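Long-range contact in ORC2 (Aeropyrum pernix, PDB 1W5T), which binds DNA and ATP and takes part in regulating DNA replication as a member of the Cdc6/Orc family of AAA+ ATPases: residues Leu359-Lys371 against Thr381-Asp393. Sequence-based numbering, arbitrary orientation.
Sequences LKHLTSLGLVDAK and TTLFRLAPHLPAD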
ATOM      1  N   LEU A 359       3.397  -4.996 -24.161  1.00 24.27           N
ATOM      2  CA  LEU A 359       2.168  -4.235 -23.979  1.00 24.28           C
ATOM      3  C   LEU A 359       1.331  -4.780 -22.835  1.00 24.61           C
ATOM      4  O   LEU A 359       0.805  -4.021 -22.011  1.00 23.34           O
ATOM      5  CB  LEU A 359       1.313  -4.219 -25.247  1.00 23.99           C
ATOM      6  CG  LEU A 359       1.487  -3.015 -26.162  1.00 23.41           C
ATOM      7  CD1 LEU A 359       0.901  -3.303 -27.502  1.00 22.40           C
ATOM      8  CD2 LEU A 359       0.884  -1.762 -25.561  1.00 23.00           C
ATOM      9  N   LYS A 360       1.198  -6.105 -22.826  1.00 25.17           N
ATOM     10  CA  LYS A 360       0.553  -6.818 -21.728  1.00 25.98           C
ATOM     11  C   LYS A 360       1.141  -6.452 -20.373  1.00 25.37           C
ATOM     12  O   LYS A 360       0.419  -6.057 -19.479  1.00 25.34           O
ATOM     13  CB  LYS A 360       0.629  -8.328 -21.916  1.00 26.15           C
ATOM     14  CG  LYS A 360      -0.634  -8.996 -21.399  1.00 28.61           C
ATOM     15  CD  LYS A 360      -1.885  -8.632 -22.250  1.00 28.14           C
ATOM     16  CE  LYS A 360      -2.969  -9.752 -22.150  1.00 30.34           C
ATOM     17  NZ  LYS A 360      -2.540 -10.804 -21.151  1.00 28.00           N
ATOM     18  N   HIS A 361       2.457  -6.562 -20.251  1.00 24.94           N
ATOM     19  CA  HIS A 361       3.132  -6.271 -19.005  1.00 24.67           C
ATOM     20  C   HIS A 361       2.881  -4.851 -18.505  1.00 24.49           C
ATOM     21  O   HIS A 361       2.646  -4.658 -17.314  1.00 24.23           O
ATOM     22  CB  HIS A 361       4.613  -6.528 -19.122  1.00 24.39           C
ATOM     23  CG  HIS A 361       5.303  -6.518 -17.812  1.00 27.33           C
ATOM     24  ND1 HIS A 361       6.403  -5.727 -17.557  1.00 29.43           N
ATOM     25  CD2 HIS A 361       5.015  -7.159 -16.654  1.00 29.40           C
ATOM     26  CE1 HIS A 361       6.772  -5.893 -16.299  1.00 29.65           C
ATOM     27  NE2 HIS A 361       5.953  -6.765 -15.733  1.00 30.27           N
ATOM     28  N   LEU A 362       2.934  -3.871 -19.416  1.00 24.27           N
ATOM     29  CA  LEU A 362       2.639  -2.479 -19.095  1.00 24.25           C
ATOM     30  C   LEU A 362       1.242  -2.400 -18.538  1.00 24.77           C
ATOM     31  O   LEU A 362       1.012  -1.689 -17.571  1.00 24.97           O
ATOM     32  CB  LEU A 362       2.752  -1.521 -20.315  1.00 23.25           C
ATOM     33  CG  LEU A 362       4.173  -1.195 -20.845  1.00 23.57           C
ATOM     34  CD1 LEU A 362       4.204  -0.497 -22.218  1.00 18.95           C
ATOM     35  CD2 LEU A 362       5.072  -0.457 -19.836  1.00 18.69           C
ATOM     36  N   THR A 363       0.317  -3.141 -19.141  1.00 24.60           N
ATOM     37  CA  THR A 363      -1.059  -3.128 -18.703  1.00 25.14           C
ATOM     38  C   THR A 363      -1.194  -3.689 -17.282  1.00 24.97           C
ATOM     39  O   THR A 363      -1.863  -3.101 -16.430  1.00 24.94           O
ATOM     40  CB  THR A 363      -1.949  -3.916 -19.698  1.00 24.76           C
ATOM     41  OG1 THR A 363      -2.185  -3.091 -20.843  1.00 24.73           O
ATOM     42  CG2 THR A 363      -3.338  -4.143 -19.120  1.00 24.18           C
ATOM     43  N   SER A 364      -0.546  -4.818 -17.042  1.00 24.82           N
ATOM     44  CA  SER A 364      -0.632  -5.480 -15.748  1.00 24.53           C
ATOM     45  C   SER A 364       0.044  -4.676 -14.654  1.00 24.35           C
ATOM     46  O   SER A 364      -0.247  -4.877 -13.467  1.00 25.00           O
ATOM     47  CB  SER A 364      -0.054  -6.882 -15.814  1.00 24.33           C
ATOM     48  OG  SER A 364       1.322  -6.824 -15.891  1.00 22.51           O
ATOM     49  N   LEU A 365       0.919  -3.746 -15.042  1.00 23.55           N
ATOM     50  CA  LEU A 365       1.592  -2.904 -14.053  1.00 22.88           C
ATOM     51  C   LEU A 365       0.718  -1.704 -13.758  1.00 22.71           C
ATOM     52  O   LEU A 365       1.104  -0.841 -12.970  1.00 21.80           O
ATOM     53  CB  LEU A 365       2.986  -2.437 -14.496  1.00 21.73           C
ATOM     54  CG  LEU A 365       4.200  -3.382 -14.429  1.00 22.85           C
ATOM     55  CD1 LEU A 365       5.382  -2.830 -15.256  1.00 20.91           C
ATOM     56  CD2 LEU A 365       4.663  -3.693 -12.993  1.00 21.45           C
ATOM     57  N   GLY A 366      -0.444  -1.665 -14.413  1.00 22.55           N
ATOM     58  CA  GLY A 366      -1.389  -0.579 -14.274  1.00 23.41           C
ATOM     59  C   GLY A 366      -0.957   0.732 -14.887  1.00 23.74           C
ATOM     60  O   GLY A 366      -1.560   1.768 -14.618  1.00 24.27           O
ATOM     61  N   LEU A 367       0.094   0.702 -15.690  1.00 23.52           N
ATOM     62  CA  LEU A 367       0.632   1.929 -16.283  1.00 24.25           C
ATOM     63  C   LEU A 367      -0.207   2.394 -17.471  1.00 24.64           C
ATOM     64  O   LEU A 367      -0.260   3.578 -17.772  1.00 24.00           O
ATOM     65  CB  LEU A 367       2.087   1.753 -16.730  1.00 23.39           C
ATOM     66  CG  LEU A 367       3.104   1.655 -15.604  1.00 23.32           C
ATOM     67  CD1 LEU A 367       4.467   1.237 -16.137  1.00 20.39           C
ATOM     68  CD2 LEU A 367       3.164   2.992 -14.851  1.00 24.62           C
ATOM     69  N   VAL A 368      -0.840   1.438 -18.146  1.00 25.85           N
ATOM     70  CA  VAL A 368      -1.603   1.727 -19.337  1.00 26.61           C
ATOM     71  C   VAL A 368      -2.912   0.965 -19.274  1.00 28.15           C
ATOM     72  O   VAL A 368      -2.937  -0.187 -18.849  1.00 28.45           O
ATOM     73  CB  VAL A 368      -0.776   1.455 -20.668  1.00 26.85           C
ATOM     74  CG1 VAL A 368       0.702   1.629 -20.467  1.00 25.43           C
ATOM     75  CG2 VAL A 368      -1.047   0.102 -21.281  1.00 24.94           C
ATOM     76  N   ASP A 369      -4.014   1.608 -19.650  1.00 29.80           N
ATOM     77  CA  ASP A 369      -5.259   0.840 -19.839  1.00 31.36           C
ATOM     78  C   ASP A 369      -5.397   0.397 -21.300  1.00 32.15           C
ATOM     79  O   ASP A 369      -4.994   1.101 -22.237  1.00 31.35           O
ATOM     80  CB  ASP A 369      -6.537   1.566 -19.372  1.00 31.06           C
ATOM     81  CG  ASP A 369      -6.332   2.412 -18.121  1.00 31.94           C
ATOM     82  OD1 ASP A 369      -6.058   1.861 -17.032  1.00 31.85           O
ATOM     83  OD2 ASP A 369      -6.468   3.647 -18.134  1.00 33.10           O
ATOM     84  N   ALA A 370      -5.960  -0.795 -21.448  1.00 33.66           N
ATOM     85  CA  ALA A 370      -6.247  -1.414 -22.733  1.00 35.50           C
ATOM     86  C   ALA A 370      -7.744  -1.719 -22.816  1.00 37.42           C
ATOM     87  O   ALA A 370      -8.344  -2.195 -21.845  1.00 38.17           O
ATOM     88  CB  ALA A 370      -5.445  -2.684 -22.896  1.00 34.74           C
ATOM     89  N   LYS A 371      -8.341  -1.397 -23.961  1.00 39.13           N
ATOM     90  CA  LYS A 371      -9.758  -1.644 -24.230  1.00 41.00           C
ATOM     91  C   LYS A 371      -9.919  -1.967 -25.735  1.00 42.41           C
ATOM     92  O   LYS A 371      -9.263  -1.340 -26.581  1.00 42.20           O
ATOM     93  CB  LYS A 371     -10.620  -0.448 -23.785  1.00 40.82           C
ATOM     94  CG  LYS A 371     -11.340   0.299 -24.897  1.00 41.08           C
ATOM     95  CD  LYS A 371     -11.542   1.770 -24.570  1.00 43.54           C
ATOM     96  CE  LYS A 371     -13.033   2.123 -24.419  1.00 46.53           C
ATOM     97  NZ  LYS A 371     -13.279   3.572 -24.087  1.00 47.61           N
ATOM     98  N   THR A 381      -7.361  -3.055 -33.346  1.00 41.23           N
ATOM     99  CA  THR A 381      -8.639  -3.159 -32.640  1.00 41.03           C
ATOM    100  C   THR A 381      -8.523  -2.962 -31.108  1.00 40.49           C
ATOM    101  O   THR A 381      -9.552  -2.936 -30.394  1.00 41.39           O
ATOM    102  CB  THR A 381      -9.355  -4.518 -32.971  1.00 41.38           C
ATOM    103  OG1 THR A 381      -8.432  -5.612 -32.847  1.00 42.52           O
ATOM    104  CG2 THR A 381      -9.769  -4.577 -34.436  1.00 41.05           C
ATOM    105  N   THR A 382      -7.297  -2.833 -30.588  1.00 38.41           N
ATOM    106  CA  THR A 382      -7.119  -2.514 -29.170  1.00 36.15           C
ATOM    107  C   THR A 382      -6.755  -1.049 -29.039  1.00 34.75           C
ATOM    108  O   THR A 382      -5.951  -0.518 -29.823  1.00 34.84           O
ATOM    109  CB  THR A 382      -6.043  -3.428 -28.462  1.00 36.32           C
ATOM    110  OG1 THR A 382      -6.454  -4.798 -28.474  1.00 37.64           O
ATOM    111  CG2 THR A 382      -5.987  -3.163 -26.969  1.00 35.03           C
ATOM    112  N   LEU A 383      -7.353  -0.398 -28.052  1.00 32.71           N
ATOM    113  CA  LEU A 383      -7.033   0.987 -27.733  1.00 31.32           C
ATOM    114  C   LEU A 383      -6.218   0.991 -26.449  1.00 29.90           C
ATOM    115  O   LEU A 383      -6.438   0.150 -25.586  1.00 29.48           O
ATOM    116  CB  LEU A 383      -8.316   1.833 -27.609  1.00 31.65           C
ATOM    117  CG  LEU A 383      -9.334   1.789 -28.784  1.00 32.19           C
ATOM    118  CD1 LEU A 383     -10.479   2.802 -28.564  1.00 34.06           C
ATOM    119  CD2 LEU A 383      -8.675   2.062 -30.137  1.00 32.66           C
ATOM    120  N   PHE A 384      -5.257   1.912 -26.347  1.00 28.52           N
ATOM    121  CA  PHE A 384      -4.367   1.995 -25.201  1.00 27.15           C
ATOM    122  C   PHE A 384      -4.272   3.419 -24.766  1.00 27.37           C
ATOM    123  O   PHE A 384      -4.285   4.321 -25.616  1.00 28.47           O
ATOM    124  CB  PHE A 384      -2.969   1.538 -25.567  1.00 26.07           C
ATOM    125  CG  PHE A 384      -2.861   0.093 -25.921  1.00 24.03           C
ATOM    126  CD1 PHE A 384      -2.772  -0.311 -27.257  1.00 22.70           C
ATOM    127  CD2 PHE A 384      -2.794  -0.866 -24.934  1.00 22.32           C
ATOM    128  CE1 PHE A 384      -2.660  -1.661 -27.595  1.00 21.66           C
ATOM    129  CE2 PHE A 384      -2.676  -2.225 -25.256  1.00 21.27           C
ATOM    130  CZ  PHE A 384      -2.604  -2.615 -26.592  1.00 22.49           C
ATOM    131  N   ARG A 385      -4.175   3.645 -23.463  1.00 26.70           N
ATOM    132  CA  ARG A 385      -3.925   4.986 -22.933  1.00 26.51           C
ATOM    133  C   ARG A 385      -2.991   4.955 -21.709  1.00 25.78           C
ATOM    134  O   ARG A 385      -2.874   3.955 -21.025  1.00 25.31           O
ATOM    135  CB  ARG A 385      -5.255   5.683 -22.610  1.00 26.73           C
ATOM    136  CG  ARG A 385      -5.701   5.630 -21.120  1.00 28.02           C
ATOM    137  CD  ARG A 385      -7.056   6.242 -20.812  1.00 28.35           C
ATOM    138  NE  ARG A 385      -7.851   5.380 -19.936  1.00 30.92           N
ATOM    139  CZ  ARG A 385      -9.088   5.657 -19.504  1.00 31.29           C
ATOM    140  NH1 ARG A 385      -9.696   6.788 -19.847  1.00 29.03           N
ATOM    141  NH2 ARG A 385      -9.720   4.787 -18.729  1.00 30.28           N
ATOM    142  N   LEU A 386      -2.304   6.042 -21.442  1.00 25.91           N
ATOM    143  CA  LEU A 386      -1.666   6.186 -20.148  1.00 26.15           C
ATOM    144  C   LEU A 386      -2.741   6.200 -19.075  1.00 26.73           C
ATOM    145  O   LEU A 386      -3.824   6.763 -19.275  1.00 26.90           O
ATOM    146  CB  LEU A 386      -0.849   7.472 -20.083  1.00 25.67           C
ATOM    147  CG  LEU A 386       0.262   7.369 -19.041  1.00 24.24           C
ATOM    148  CD1 LEU A 386       1.273   6.319 -19.555  1.00 24.40           C
ATOM    149  CD2 LEU A 386       0.901   8.706 -18.834  1.00 21.34           C
ATOM    150  N   ALA A 387      -2.457   5.566 -17.947  1.00 28.03           N
ATOM    151  CA  ALA A 387      -3.317   5.671 -16.761  1.00 29.69           C
ATOM    152  C   ALA A 387      -3.569   7.157 -16.484  1.00 30.66           C
ATOM    153  O   ALA A 387      -2.630   7.926 -16.337  1.00 30.43           O
ATOM    154  CB  ALA A 387      -2.644   5.006 -15.576  1.00 29.32           C
ATOM    155  N   PRO A 388      -4.822   7.579 -16.494  1.00 32.17           N
ATOM    156  CA  PRO A 388      -5.144   9.021 -16.367  1.00 33.86           C
ATOM    157  C   PRO A 388      -4.477   9.750 -15.168  1.00 34.91           C
ATOM    158  O   PRO A 388      -4.195  10.952 -15.268  1.00 35.98           O
ATOM    159  CB  PRO A 388      -6.672   9.037 -16.268  1.00 33.89           C
ATOM    160  CG  PRO A 388      -7.083   7.782 -17.035  1.00 34.52           C
ATOM    161  CD  PRO A 388      -6.019   6.733 -16.662  1.00 32.64           C
ATOM    162  N   HIS A 389      -4.178   9.023 -14.094  1.00 35.50           N
ATOM    163  CA  HIS A 389      -3.625   9.624 -12.886  1.00 36.21           C
ATOM    164  C   HIS A 389      -2.126   9.941 -12.982  1.00 36.95           C
ATOM    165  O   HIS A 389      -1.583  10.714 -12.170  1.00 37.25           O
ATOM    166  CB  HIS A 389      -3.907   8.726 -11.678  1.00 35.66           C
ATOM    167  CG  HIS A 389      -3.103   7.471 -11.662  1.00 33.62           C
ATOM    168  ND1 HIS A 389      -3.308   6.445 -12.556  1.00 31.89           N
ATOM    169  CD2 HIS A 389      -2.083   7.077 -10.864  1.00 33.41           C
ATOM    170  CE1 HIS A 389      -2.449   5.473 -12.313  1.00 30.47           C
ATOM    171  NE2 HIS A 389      -1.696   5.828 -11.288  1.00 31.41           N
ATOM    172  N   LEU A 390      -1.476   9.357 -13.983  1.00 37.42           N
ATOM    173  CA  LEU A 390      -0.044   9.545 -14.230  1.00 37.87           C
ATOM    174  C   LEU A 390       0.234  10.868 -14.879  1.00 38.42           C
ATOM    175  O   LEU A 390      -0.381  11.188 -15.889  1.00 39.03           O
ATOM    176  CB  LEU A 390       0.483   8.460 -15.173  1.00 37.48           C
ATOM    177  CG  LEU A 390       0.283   7.040 -14.665  1.00 36.52           C
ATOM    178  CD1 LEU A 390       0.955   6.010 -15.594  1.00 34.51           C
ATOM    179  CD2 LEU A 390       0.806   7.012 -13.228  1.00 34.77           C
ATOM    180  N   PRO A 391       1.165  11.635 -14.327  1.00 38.74           N
ATOM    181  CA  PRO A 391       1.570  12.907 -14.950  1.00 39.14           C
ATOM    182  C   PRO A 391       2.420  12.636 -16.199  1.00 39.54           C
ATOM    183  O   PRO A 391       3.556  12.150 -16.097  1.00 39.49           O
ATOM    184  CB  PRO A 391       2.377  13.609 -13.846  1.00 38.74           C
ATOM    185  CG  PRO A 391       2.841  12.534 -12.927  1.00 38.66           C
ATOM    186  CD  PRO A 391       1.900  11.353 -13.080  1.00 38.77           C
ATOM    187  N   ALA A 392       1.865  12.933 -17.365  1.00 40.03           N
ATOM    188  CA  ALA A 392       2.456  12.461 -18.615  1.00 41.02           C
ATOM    189  C   ALA A 392       3.821  13.048 -18.956  1.00 41.73           C
ATOM    190  O   ALA A 392       4.683  12.325 -19.460  1.00 42.08           O
ATOM    191  CB  ALA A 392       1.498  12.619 -19.772  1.00 40.52           C
ATOM    192  N   ASP A 393       4.030  14.334 -18.676  1.00 42.39           N
ATOM    193  CA  ASP A 393       5.327  14.967 -18.983  1.00 42.87           C
ATOM    194  C   ASP A 393       6.445  14.638 -17.977  1.00 42.31           C
ATOM    195  O   ASP A 393       7.626  14.538 -18.360  1.00 42.30           O
ATOM    196  CB  ASP A 393       5.193  16.486 -19.230  1.00 42.91           C
ATOM    197  CG  ASP A 393       4.451  17.207 -18.112  1.00 44.59           C
ATOM    198  OD1 ASP A 393       3.995  18.354 -18.353  1.00 45.59           O
ATOM    199  OD2 ASP A 393       4.281  16.714 -16.966  1.00 45.80           O
TER
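Phe-384 holds CG anti to its carbonyl carbon (chi1 -66°), and its ring swings beneath Leu-359 CD2. Asp-369 likewise holds CG anti to its carbonyl carbon, which brings OD2 to the bent chain of Arg-385. Phe-384, Asp-369 and Arg-385 lie on the beta hairpin, or wing, of the C-terminal winged-helix domain; Leu-359 comes from helix 352-364. Strands 368-372 and 382-386 run antiparallel. Asp-369 and Arg-385 form a hydrogen-bonded pair and exchange two backbone bonds. Lys-371 and Leu-383 do the same, and Leu-383 N lies 2.6 Å from Lys-371 O. On the Phe-384 side of the sheet, Leu-359 makes a CH-pi contact. Leu-359 CD2 sits 3.7 Å from the centroid of the Phe-384 ring, over one face. Thr-382 CG2 covers the opposite face. Ala-370 CB reaches Phe-384 CE2 obliquely at 3.7 Å. Leu-333 of helix 330-345 touches both Leu-359 and Phe-384, so the wing is packed onto the helical part of the domain. The other side of the sheet is polar at the Asp-369 and Arg-385 pair. Arg-385 NE forms a salt bridge with Asp-369 OD2 at 2.9 Å, meeting the oxygen on its anti side. The carboxylate and guanidinium planes are 76° apart, and the bridge is made through NE. Pro-388 CG lies over one guanidinium face. A leucine in place of Arg-385 would probably leave the Asp-369 carboxylate without its charged mate and take away the flat group lying against Pro-388 CG. Past the helix, Gly-366 closes a Schellman motif with positive phi. Leu-367 CD2 then meets Leu-390 CD1 at 3.8 Å, the two side chains crossing at about a right angle. Beside them Ala-387 N donates an almost straight bond (168°) to Leu-367 O, from above the carbonyl plane.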